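Local coordinates for fatty-acid-binding protein 1 (Arabidopsis thaliana, PDB 4DOO) that binds fatty acids, preferentially saturated ones, in plastids, and may take part in alpha-linolenic acid metabolism, at residues 5-14 / 24-32; 47-58 / 195-205. All coordinates share one frame; numbering follows the deposited sequence.

Contact 1 of 2, residues 5-14 / 24-32. With DAO (lauric acid), chain C.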
loop_
_atom_site.group_PDB
_atom_site.type_symbol
_atom_site.label_atom_id
_atom_site.label_comp_id
_atom_site.label_asym_id
_atom_site.label_seq_id
_atom_site.Cartn_x
_atom_site.Cartn_y
_atom_site.Cartn_z
ATOM N N VAL A 5 14.486 -6.109 5.871
ATOM C CA VAL A 5 14.406 -4.849 6.587
ATOM C C VAL A 5 13.456 -5.048 7.760
ATOM O O VAL A 5 12.328 -5.510 7.591
ATOM C CB VAL A 5 13.870 -3.721 5.683
ATOM C CG1 VAL A 5 13.759 -2.430 6.471
ATOM C CG2 VAL A 5 14.797 -3.537 4.485
ATOM N N VAL A 6 13.918 -4.706 8.954
ATOM C CA VAL A 6 13.103 -4.873 10.145
ATOM C C VAL A 6 12.439 -3.580 10.577
ATOM O O VAL A 6 13.082 -2.532 10.637
ATOM C CB VAL A 6 13.949 -5.389 11.326
ATOM C CG1 VAL A 6 13.080 -5.529 12.570
ATOM C CG2 VAL A 6 14.584 -6.716 10.967
ATOM N N GLU A 7 11.145 -3.649 10.865
ATOM C CA GLU A 7 10.433 -2.478 11.344
ATOM C C GLU A 7 10.794 -2.506 12.829
ATOM O O GLU A 7 10.367 -3.396 13.564
ATOM C CB GLU A 7 8.929 -2.648 11.136
ATOM C CG GLU A 7 8.113 -1.398 11.384
ATOM C CD GLU A 7 8.155 -0.947 12.827
ATOM O OE1 GLU A 7 8.735 0.125 13.102
ATOM O OE2 GLU A 7 7.610 -1.670 13.689
ATOM N N PRO A 8 11.601 -1.535 13.285
ATOM C CA PRO A 8 12.052 -1.433 14.677
ATOM C C PRO A 8 11.030 -1.568 15.804
ATOM O O PRO A 8 11.185 -2.422 16.677
ATOM C CB PRO A 8 12.779 -0.084 14.707
ATOM C CG PRO A 8 12.098 0.697 13.632
ATOM C CD PRO A 8 11.968 -0.323 12.535
ATOM N N LYS A 9 9.997 -0.733 15.795
ATOM C CA LYS A 9 9.005 -0.770 16.860
ATOM C C LYS A 9 8.338 -2.118 17.091
ATOM O O LYS A 9 8.119 -2.507 18.236
ATOM C CB LYS A 9 7.918 0.282 16.639
ATOM C CG LYS A 9 6.963 0.389 17.823
ATOM C CD LYS A 9 5.955 1.509 17.668
ATOM C CE LYS A 9 5.127 1.663 18.937
ATOM N NZ LYS A 9 4.043 2.671 18.778
ATOM N N THR A 10 8.019 -2.826 16.011
ATOM C CA THR A 10 7.351 -4.123 16.113
ATOM C C THR A 10 8.291 -5.314 15.979
ATOM O O THR A 10 8.005 -6.394 16.487
ATOM C CB THR A 10 6.253 -4.269 15.038
ATOM O OG1 THR A 10 6.858 -4.270 13.742
ATOM C CG2 THR A 10 5.265 -3.122 15.124
ATOM N N GLY A 11 9.412 -5.117 15.292
ATOM C CA GLY A 11 10.354 -6.200 15.101
ATOM C C GLY A 11 10.038 -7.045 13.879
ATOM O O GLY A 11 10.782 -7.969 13.550
ATOM N N PHE A 12 8.943 -6.734 13.190
ATOM C CA PHE A 12 8.562 -7.504 12.005
ATOM C C PHE A 12 9.523 -7.275 10.844
ATOM O O PHE A 12 9.990 -6.159 10.618
ATOM C CB PHE A 12 7.126 -7.168 11.586
ATOM C CG PHE A 12 6.081 -7.666 12.554
ATOM C CD1 PHE A 12 4.779 -7.890 12.132
ATOM C CD2 PHE A 12 6.405 -7.922 13.884
ATOM C CE1 PHE A 12 3.811 -8.366 13.016
ATOM C CE2 PHE A 12 5.444 -8.398 14.776
ATOM C CZ PHE A 12 4.145 -8.621 14.338
ATOM N N SER A 13 9.809 -8.344 10.110
ATOM C CA SER A 13 10.745 -8.288 8.995
ATOM C C SER A 13 10.086 -8.329 7.618
ATOM O O SER A 13 9.090 -9.025 7.410
ATOM C CB SER A 13 11.744 -9.441 9.119
ATOM O OG SER A 13 12.665 -9.444 8.047
ATOM N N PHE A 14 10.658 -7.571 6.690
ATOM C CA PHE A 14 10.179 -7.500 5.311
ATOM C C PHE A 14 11.349 -7.745 4.364
ATOM O O PHE A 14 12.412 -7.147 4.516
ATOM C CB PHE A 14 9.598 -6.117 5.006
ATOM C CG PHE A 14 8.330 -5.812 5.742
ATOM C CD1 PHE A 14 7.094 -6.051 5.152
ATOM C CD2 PHE A 14 8.369 -5.283 7.031
ATOM C CE1 PHE A 14 5.914 -5.765 5.836
ATOM C CE2 PHE A 14 7.195 -4.997 7.717
ATOM C CZ PHE A 14 5.966 -5.238 7.118
ATOM N N LEU A 24 11.487 -3.222 -2.060
ATOM C CA LEU A 24 10.889 -2.597 -0.884
ATOM C C LEU A 24 11.420 -1.169 -0.834
ATOM O O LEU A 24 12.640 -0.952 -0.781
ATOM C CB LEU A 24 11.307 -3.338 0.387
ATOM C CG LEU A 24 10.804 -2.756 1.709
ATOM C CD1 LEU A 24 9.273 -2.796 1.739
ATOM C CD2 LEU A 24 11.392 -3.560 2.874
ATOM N N LEU A 25 10.514 -0.196 -0.845
ATOM C CA LEU A 25 10.911 1.208 -0.818
ATOM C C LEU A 25 10.556 1.934 0.477
ATOM O O LEU A 25 11.128 2.980 0.796
ATOM C CB LEU A 25 10.282 1.943 -2.003
ATOM C CG LEU A 25 10.579 1.370 -3.393
ATOM C CD1 LEU A 25 9.854 2.199 -4.437
ATOM C CD2 LEU A 25 12.083 1.375 -3.659
ATOM N N GLY A 26 9.611 1.390 1.228
ATOM C CA GLY A 26 9.229 2.032 2.472
ATOM C C GLY A 26 8.540 1.079 3.425
ATOM O O GLY A 26 7.827 0.174 2.997
ATOM N N VAL A 27 8.762 1.284 4.718
ATOM C CA VAL A 27 8.153 0.448 5.747
ATOM C C VAL A 27 7.528 1.349 6.800
ATOM O O VAL A 27 8.156 2.301 7.258
ATOM C CB VAL A 27 9.208 -0.463 6.407
ATOM C CG1 VAL A 27 8.599 -1.201 7.600
ATOM C CG2 VAL A 27 9.728 -1.457 5.385
ATOM N N GLY A 28 6.291 1.046 7.185
ATOM C CA GLY A 28 5.617 1.859 8.179
ATOM C C GLY A 28 4.656 1.096 9.072
ATOM O O GLY A 28 4.569 -0.134 9.011
ATOM N N LEU A 29 3.936 1.840 9.908
ATOM C CA LEU A 29 2.965 1.264 10.829
ATOM C C LEU A 29 1.612 1.941 10.661
ATOM O O LEU A 29 1.533 3.162 10.503
ATOM C CB LEU A 29 3.426 1.445 12.281
ATOM C CG LEU A 29 4.712 0.769 12.756
ATOM C CD1 LEU A 29 4.916 1.079 14.237
ATOM C CD2 LEU A 29 4.626 -0.737 12.536
ATOM N N ARG A 30 0.555 1.136 10.683
ATOM C CA ARG A 30 -0.808 1.633 10.575
ATOM C C ARG A 30 -1.312 1.569 12.006
ATOM O O ARG A 30 -1.422 0.484 12.585
ATOM C CB ARG A 30 -1.642 0.718 9.672
ATOM C CG ARG A 30 -3.008 1.256 9.242
ATOM C CD ARG A 30 -4.102 1.075 10.289
ATOM N NE ARG A 30 -5.424 1.220 9.677
ATOM C CZ ARG A 30 -6.421 1.927 10.195
ATOM N NH1 ARG A 30 -6.260 2.564 11.347
ATOM N NH2 ARG A 30 -7.582 2.002 9.554
ATOM N N LYS A 31 -1.594 2.731 12.579
ATOM C CA LYS A 31 -2.065 2.800 13.956
ATOM C C LYS A 31 -3.537 3.159 14.053
ATOM O O LYS A 31 -4.169 3.547 13.072
ATOM C CB LYS A 31 -1.253 3.841 14.730
ATOM C CG LYS A 31 0.237 3.561 14.782
ATOM C CD LYS A 31 1.005 4.744 15.349
ATOM C CE LYS A 31 2.507 4.487 15.311
ATOM N NZ LYS A 31 3.285 5.635 15.855
ATOM N N LYS A 32 -4.071 3.012 15.260
ATOM C CA LYS A 32 -5.449 3.352 15.561
ATOM C C LYS A 32 -5.378 4.277 16.770
ATOM O O LYS A 32 -4.892 3.884 17.835
ATOM C CB LYS A 32 -6.253 2.099 15.910
ATOM C CG LYS A 32 -7.634 2.380 16.487
ATOM C CD LYS A 32 -8.518 3.150 15.521
ATOM C CE LYS A 32 -9.912 3.344 16.104
ATOM N NZ LYS A 32 -10.808 4.102 15.186
HETATM O O1 DAO C . -7.891 0.613 7.117
HETATM O O2 DAO C . -5.802 -0.065 7.306
HETATM C C1 DAO C . -6.846 0.113 6.635
HETATM C C2 DAO C . -6.849 -0.306 5.182
HETATM C C3 DAO C . -6.789 -1.821 5.083
HETATM C C4 DAO C . -6.984 -2.290 3.634
HETATM C C5 DAO C . -6.626 -3.769 3.481
HETATM C C6 DAO C . -7.775 -4.671 3.926
HETATM C C7 DAO C . -7.269 -6.030 4.379
HETATM C C8 DAO C . -8.322 -6.721 5.232
HETATM C C9 DAO C . -7.788 -8.008 5.834
HETATM C C10 DAO C . -8.885 -8.724 6.616
HETATM C C11 DAO C . -8.652 -10.231 6.615
HETATM C C12 DAO C . -9.607 -10.919 7.565
#

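Contact 2 of 2, residues 47-58 / 195-205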
loop_
_atom_site.group_PDB
_atom_site.type_symbol
_atom_site.label_atom_id
_atom_site.label_comp_id
_atom_site.label_asym_id
_atom_site.label_seq_id
_atom_site.Cartn_x
_atom_site.Cartn_y
_atom_site.Cartn_z
ATOM N N VAL A 47 5.972 -1.231 1.432
ATOM C CA VAL A 47 5.531 -0.865 0.092
ATOM C C VAL A 47 6.612 -1.204 -0.929
ATOM O O VAL A 47 7.742 -0.720 -0.829
ATOM C CB VAL A 47 5.214 0.643 0.004
ATOM C CG1 VAL A 47 4.675 0.977 -1.383
ATOM C CG2 VAL A 47 4.197 1.029 1.076
ATOM N N TYR A 48 6.245 -2.038 -1.904
ATOM C CA TYR A 48 7.151 -2.485 -2.963
ATOM C C TYR A 48 6.726 -1.953 -4.331
ATOM O O TYR A 48 5.538 -1.819 -4.604
ATOM C CB TYR A 48 7.163 -4.012 -3.053
ATOM C CG TYR A 48 7.655 -4.733 -1.825
ATOM C CD1 TYR A 48 6.834 -4.891 -0.705
ATOM C CD2 TYR A 48 8.934 -5.278 -1.790
ATOM C CE1 TYR A 48 7.275 -5.578 0.420
ATOM C CE2 TYR A 48 9.390 -5.968 -0.666
ATOM C CZ TYR A 48 8.554 -6.116 0.432
ATOM O OH TYR A 48 8.996 -6.798 1.546
ATOM N N ALA A 49 7.703 -1.673 -5.187
ATOM C CA ALA A 49 7.426 -1.181 -6.536
ATOM C C ALA A 49 8.364 -1.865 -7.534
ATOM O O ALA A 49 9.538 -2.078 -7.245
ATOM C CB ALA A 49 7.610 0.333 -6.593
ATOM N N ASP A 50 7.835 -2.213 -8.702
ATOM C CA ASP A 50 8.625 -2.864 -9.742
ATOM C C ASP A 50 9.657 -1.879 -10.282
ATOM O O ASP A 50 9.312 -0.783 -10.728
ATOM C CB ASP A 50 7.712 -3.348 -10.873
ATOM C CG ASP A 50 8.483 -3.999 -12.005
ATOM O OD1 ASP A 50 9.059 -3.269 -12.841
ATOM O OD2 ASP A 50 8.525 -5.245 -12.050
ATOM N N CYS A 51 10.923 -2.278 -10.236
ATOM C CA CYS A 51 12.026 -1.435 -10.683
ATOM C C CYS A 51 11.918 -0.940 -12.112
ATOM O O CYS A 51 12.085 0.251 -12.373
ATOM C CB CYS A 51 13.351 -2.182 -10.522
ATOM S SG CYS A 51 13.771 -2.515 -8.813
ATOM N N ASP A 52 11.654 -1.852 -13.043
ATOM C CA ASP A 52 11.555 -1.464 -14.447
ATOM C C ASP A 52 10.430 -0.466 -14.697
ATOM O O ASP A 52 10.595 0.477 -15.467
ATOM C CB ASP A 52 11.354 -2.693 -15.337
ATOM C CG ASP A 52 12.539 -3.645 -15.299
ATOM O OD1 ASP A 52 13.695 -3.172 -15.355
ATOM O OD2 ASP A 52 12.312 -4.871 -15.226
ATOM N N ASP A 53 9.287 -0.683 -14.056
ATOM C CA ASP A 53 8.136 0.202 -14.217
ATOM C C ASP A 53 8.458 1.607 -13.721
ATOM O O ASP A 53 8.073 2.601 -14.347
ATOM C CB ASP A 53 6.931 -0.354 -13.454
ATOM C CG ASP A 53 6.357 -1.609 -14.094
ATOM O OD1 ASP A 53 5.526 -2.275 -13.445
ATOM O OD2 ASP A 53 6.726 -1.926 -15.247
ATOM N N VAL A 54 9.156 1.693 -12.591
ATOM C CA VAL A 54 9.529 2.993 -12.046
ATOM C C VAL A 54 10.538 3.671 -12.970
ATOM O O VAL A 54 10.426 4.863 -13.253
ATOM C CB VAL A 54 10.138 2.857 -10.633
ATOM C CG1 VAL A 54 10.674 4.198 -10.159
ATOM C CG2 VAL A 54 9.081 2.352 -9.668
ATOM N N LYS A 55 11.519 2.910 -13.447
ATOM C CA LYS A 55 12.530 3.462 -14.343
ATOM C C LYS A 55 11.893 4.031 -15.607
ATOM O O LYS A 55 12.312 5.075 -16.100
ATOM C CB LYS A 55 13.558 2.391 -14.728
ATOM C CG LYS A 55 14.418 1.913 -13.577
ATOM C CD LYS A 55 15.409 0.849 -14.032
ATOM C CE LYS A 55 16.279 0.382 -12.875
ATOM N NZ LYS A 55 17.271 -0.637 -13.315
ATOM N N LYS A 56 10.875 3.353 -16.125
ATOM C CA LYS A 56 10.210 3.818 -17.334
ATOM C C LYS A 56 9.449 5.123 -17.100
ATOM O O LYS A 56 9.498 6.032 -17.926
ATOM C CB LYS A 56 9.255 2.749 -17.874
ATOM C CG LYS A 56 8.537 3.181 -19.143
ATOM C CD LYS A 56 7.672 2.082 -19.723
ATOM C CE LYS A 56 6.904 2.592 -20.931
ATOM N NZ LYS A 56 7.816 3.212 -21.932
ATOM N N LEU A 57 8.752 5.213 -15.971
ATOM C CA LEU A 57 7.999 6.414 -15.628
ATOM C C LEU A 57 8.954 7.603 -15.528
ATOM O O LEU A 57 8.725 8.649 -16.142
ATOM C CB LEU A 57 7.251 6.194 -14.305
ATOM C CG LEU A 57 6.396 7.299 -13.674
ATOM C CD1 LEU A 57 7.284 8.312 -12.979
ATOM C CD2 LEU A 57 5.532 7.959 -14.738
ATOM N N VAL A 58 10.033 7.438 -14.771
ATOM C CA VAL A 58 11.012 8.506 -14.616
ATOM C C VAL A 58 11.636 8.874 -15.963
ATOM O O VAL A 58 11.765 10.049 -16.296
ATOM C CB VAL A 58 12.138 8.097 -13.638
ATOM C CG1 VAL A 58 13.229 9.149 -13.631
ATOM C CG2 VAL A 58 11.566 7.925 -12.237
ATOM N N PHE A 195 9.480 6.116 0.871
ATOM C CA PHE A 195 9.052 5.540 -0.395
ATOM C C PHE A 195 9.381 6.464 -1.561
ATOM O O PHE A 195 9.932 6.022 -2.569
ATOM C CB PHE A 195 7.543 5.241 -0.370
ATOM C CG PHE A 195 6.972 4.874 -1.716
ATOM C CD1 PHE A 195 6.534 5.862 -2.595
ATOM C CD2 PHE A 195 6.892 3.545 -2.115
ATOM C CE1 PHE A 195 6.025 5.529 -3.854
ATOM C CE2 PHE A 195 6.384 3.204 -3.372
ATOM C CZ PHE A 195 5.950 4.198 -4.237
ATOM N N LEU A 196 9.040 7.741 -1.419
ATOM C CA LEU A 196 9.288 8.722 -2.468
ATOM C C LEU A 196 10.784 8.960 -2.669
ATOM O O LEU A 196 11.248 9.107 -3.804
ATOM C CB LEU A 196 8.574 10.032 -2.130
ATOM C CG LEU A 196 7.044 9.929 -2.092
ATOM C CD1 LEU A 196 6.438 11.261 -1.623
ATOM C CD2 LEU A 196 6.529 9.565 -3.480
ATOM N N ASP A 197 11.535 8.990 -1.573
ATOM C CA ASP A 197 12.979 9.184 -1.656
ATOM C C ASP A 197 13.606 8.020 -2.416
ATOM O O ASP A 197 14.412 8.226 -3.320
ATOM C CB ASP A 197 13.628 9.253 -0.265
ATOM C CG ASP A 197 13.384 10.578 0.451
ATOM O OD1 ASP A 197 13.022 11.573 -0.208
ATOM O OD2 ASP A 197 13.578 10.624 1.688
ATOM N N ASN A 198 13.229 6.794 -2.054
ATOM C CA ASN A 198 13.799 5.620 -2.701
ATOM C C ASN A 198 13.269 5.376 -4.109
ATOM O O ASN A 198 13.978 4.822 -4.952
ATOM C CB ASN A 198 13.609 4.374 -1.818
ATOM C CG ASN A 198 14.364 4.481 -0.499
ATOM O OD1 ASN A 198 15.503 4.959 -0.465
ATOM N ND2 ASN A 198 13.738 4.037 0.591
ATOM N N ALA A 199 12.031 5.787 -4.371
ATOM C CA ALA A 199 11.464 5.621 -5.707
ATOM C C ALA A 199 12.221 6.556 -6.649
ATOM O O ALA A 199 12.483 6.217 -7.804
ATOM C CB ALA A 199 9.964 5.972 -5.710
ATOM N N ALA A 200 12.578 7.730 -6.138
ATOM C CA ALA A 200 13.306 8.720 -6.925
ATOM C C ALA A 200 14.721 8.235 -7.232
ATOM O O ALA A 200 15.282 8.553 -8.282
ATOM C CB ALA A 200 13.363 10.047 -6.171
ATOM N N SER A 201 15.289 7.458 -6.316
ATOM C CA SER A 201 16.644 6.936 -6.478
ATOM C C SER A 201 16.693 5.651 -7.297
ATOM O O SER A 201 17.683 5.372 -7.970
ATOM C CB SER A 201 17.270 6.654 -5.106
ATOM O OG SER A 201 17.295 7.812 -4.292
ATOM N N LEU A 202 15.617 4.875 -7.229
ATOM C CA LEU A 202 15.525 3.584 -7.906
ATOM C C LEU A 202 15.902 3.570 -9.384
ATOM O O LEU A 202 16.453 2.586 -9.875
ATOM C CB LEU A 202 14.114 3.011 -7.719
ATOM C CG LEU A 202 13.883 1.546 -8.091
ATOM C CD1 LEU A 202 14.887 0.658 -7.360
ATOM C CD2 LEU A 202 12.457 1.157 -7.732
ATOM N N ALA A 203 15.624 4.654 -10.095
ATOM C CA ALA A 203 15.944 4.710 -11.517
ATOM C C ALA A 203 17.441 4.801 -11.800
ATOM O O ALA A 203 17.871 4.595 -12.936
ATOM C CB ALA A 203 15.223 5.883 -12.173
ATOM N N PHE A 204 18.235 5.099 -10.775
ATOM C CA PHE A 204 19.679 5.232 -10.950
ATOM C C PHE A 204 20.519 4.076 -10.405
ATOM O O PHE A 204 21.736 4.201 -10.267
ATOM C CB PHE A 204 20.153 6.547 -10.324
ATOM C CG PHE A 204 19.428 7.754 -10.847
ATOM C CD1 PHE A 204 18.360 8.304 -10.141
ATOM C CD2 PHE A 204 19.780 8.314 -12.071
ATOM C CE1 PHE A 204 17.655 9.394 -10.650
ATOM C CE2 PHE A 204 19.082 9.401 -12.587
ATOM C CZ PHE A 204 18.015 9.943 -11.875
ATOM N N ASP A 205 19.882 2.949 -10.110
ATOM C CA ASP A 205 20.611 1.799 -9.579
ATOM C C ASP A 205 21.261 0.952 -10.672
ATOM O O ASP A 205 20.854 1.102 -11.842
ATOM C CB ASP A 205 19.676 0.927 -8.737
ATOM C CG ASP A 205 19.136 1.660 -7.526
ATOM O OD1 ASP A 205 19.948 2.176 -6.731
ATOM O OD2 ASP A 205 17.898 1.720 -7.366
#

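Contact 1 of 2, residues 5-14 / 24-32
The Glu7 side chain crosses that of Leu29 at about a right angle, bringing OE2 to 3.3 Å from Leu29 CD2. Thr10 CG2 meets the same CD2 tip to tip, and Lys9 CD packs on the other methyl, CD1, at 3.6 Å. Val27 CG1 lies against Glu7 CG and obliquely by the Phe14 ring, while Leu24 CD2 touches both Val5 CB (3.7 Å) and Phe14 CB.

The Glu7 carboxylate also holds its own turn together. OE2 accepts from Thr10 N on the syn side but tilted out of the carboxylate plane, and from Thr10 OG1 through its anti lone pair (2.7 Å); OE1 takes Lys9 N from above the plane. The bend at chi2 (-65°) folds the carboxylate back over the loop. A glutamine here would probably leave Lys9 N or the Thr10 donors facing an amide NH2 in place of an acceptor.

Lys9 NZ, though near Lys31, pairs with Asp41. On strand 22-33, Arg30 grips lauric acid through two nearly straight bonds, NE to O2 (2.7 Å) and NH2 to O1 (2.8 Å); Tyr43 and Ser110 also bond to it. Strand 13-18 forms a hairpin with strand 22-33, strand 39-50 flanks the latter, and helix 189-202 covers Leu25.

Contact 2 of 2, residues 47-58 / 195-205
This is a buried, apolar packing of the C-terminal helix of a chalcone-isomerase-like fold against a strand of its antiparallel sheet and the helix that follows that strand. Strand 47-50 runs nearly parallel to helix 195-202, at 19° with the axes 10.3 Å apart. Helix 51-58 then turns across the same helix at 78°, so a strand-on-helix layer passes directly into a steep helix-helix crossing.

Each layer has its own side chains. At the strand, Val47 CG1 meets the Phe195 ring obliquely at CD2 and CE2, 3.4 Å from CE2, the two side chains crossing at about a right angle; Ala49 CB approaches that ring more loosely. With CG anti to the backbone N (chi1 170°), Phe195 carries its ring over to the strand, and Leu80 of helix 76-82 also touches it.

At the crossing, Leu202 buries more surface in this contact than any other residue. Its CD1 meets Cys51 SG at 3.7 Å, while CD2 lies near Cys51 CA and 4.1 Å from Val54 CG2. One helical turn away, Val54 CG1 rests on the carbonyl oxygen of Ala199. Beyond Leu202, Ala203 CB abuts Val58, and the extended chain of Lys55 runs alongside, CG against Ala203 CA.

At the strand-to-helix corner Asp50 is the N-cap of helix 51-58: its OD1 uses the anti lone pair to accept from Asp53 N, at 2.9 Å and fairly straight.

Contacts 1 and 2 come in series along the chain, the first closing before the second opens, with centres 19 Å apart. They share one antiparallel sheet, in which strands 22-33 and 39-50 are neighbours. The seam between them is a classic beta bulge, where Leu25 and Gly26 both face Val47; Leu25 N to Val47 O and Gly26 O to Val47 N, each 2.8 Å, are probable hydrogen bonds. Tyr48 adds packing against Phe14 and Leu24. The general lesson is that one sheet can serve two ends: contact 1 includes the strand that carries the laurate-binding Arg30, whereas contact 2 joins the sheet to the C-terminal helix, with the Val47 side chain about 12 Å from a bound lauric acid.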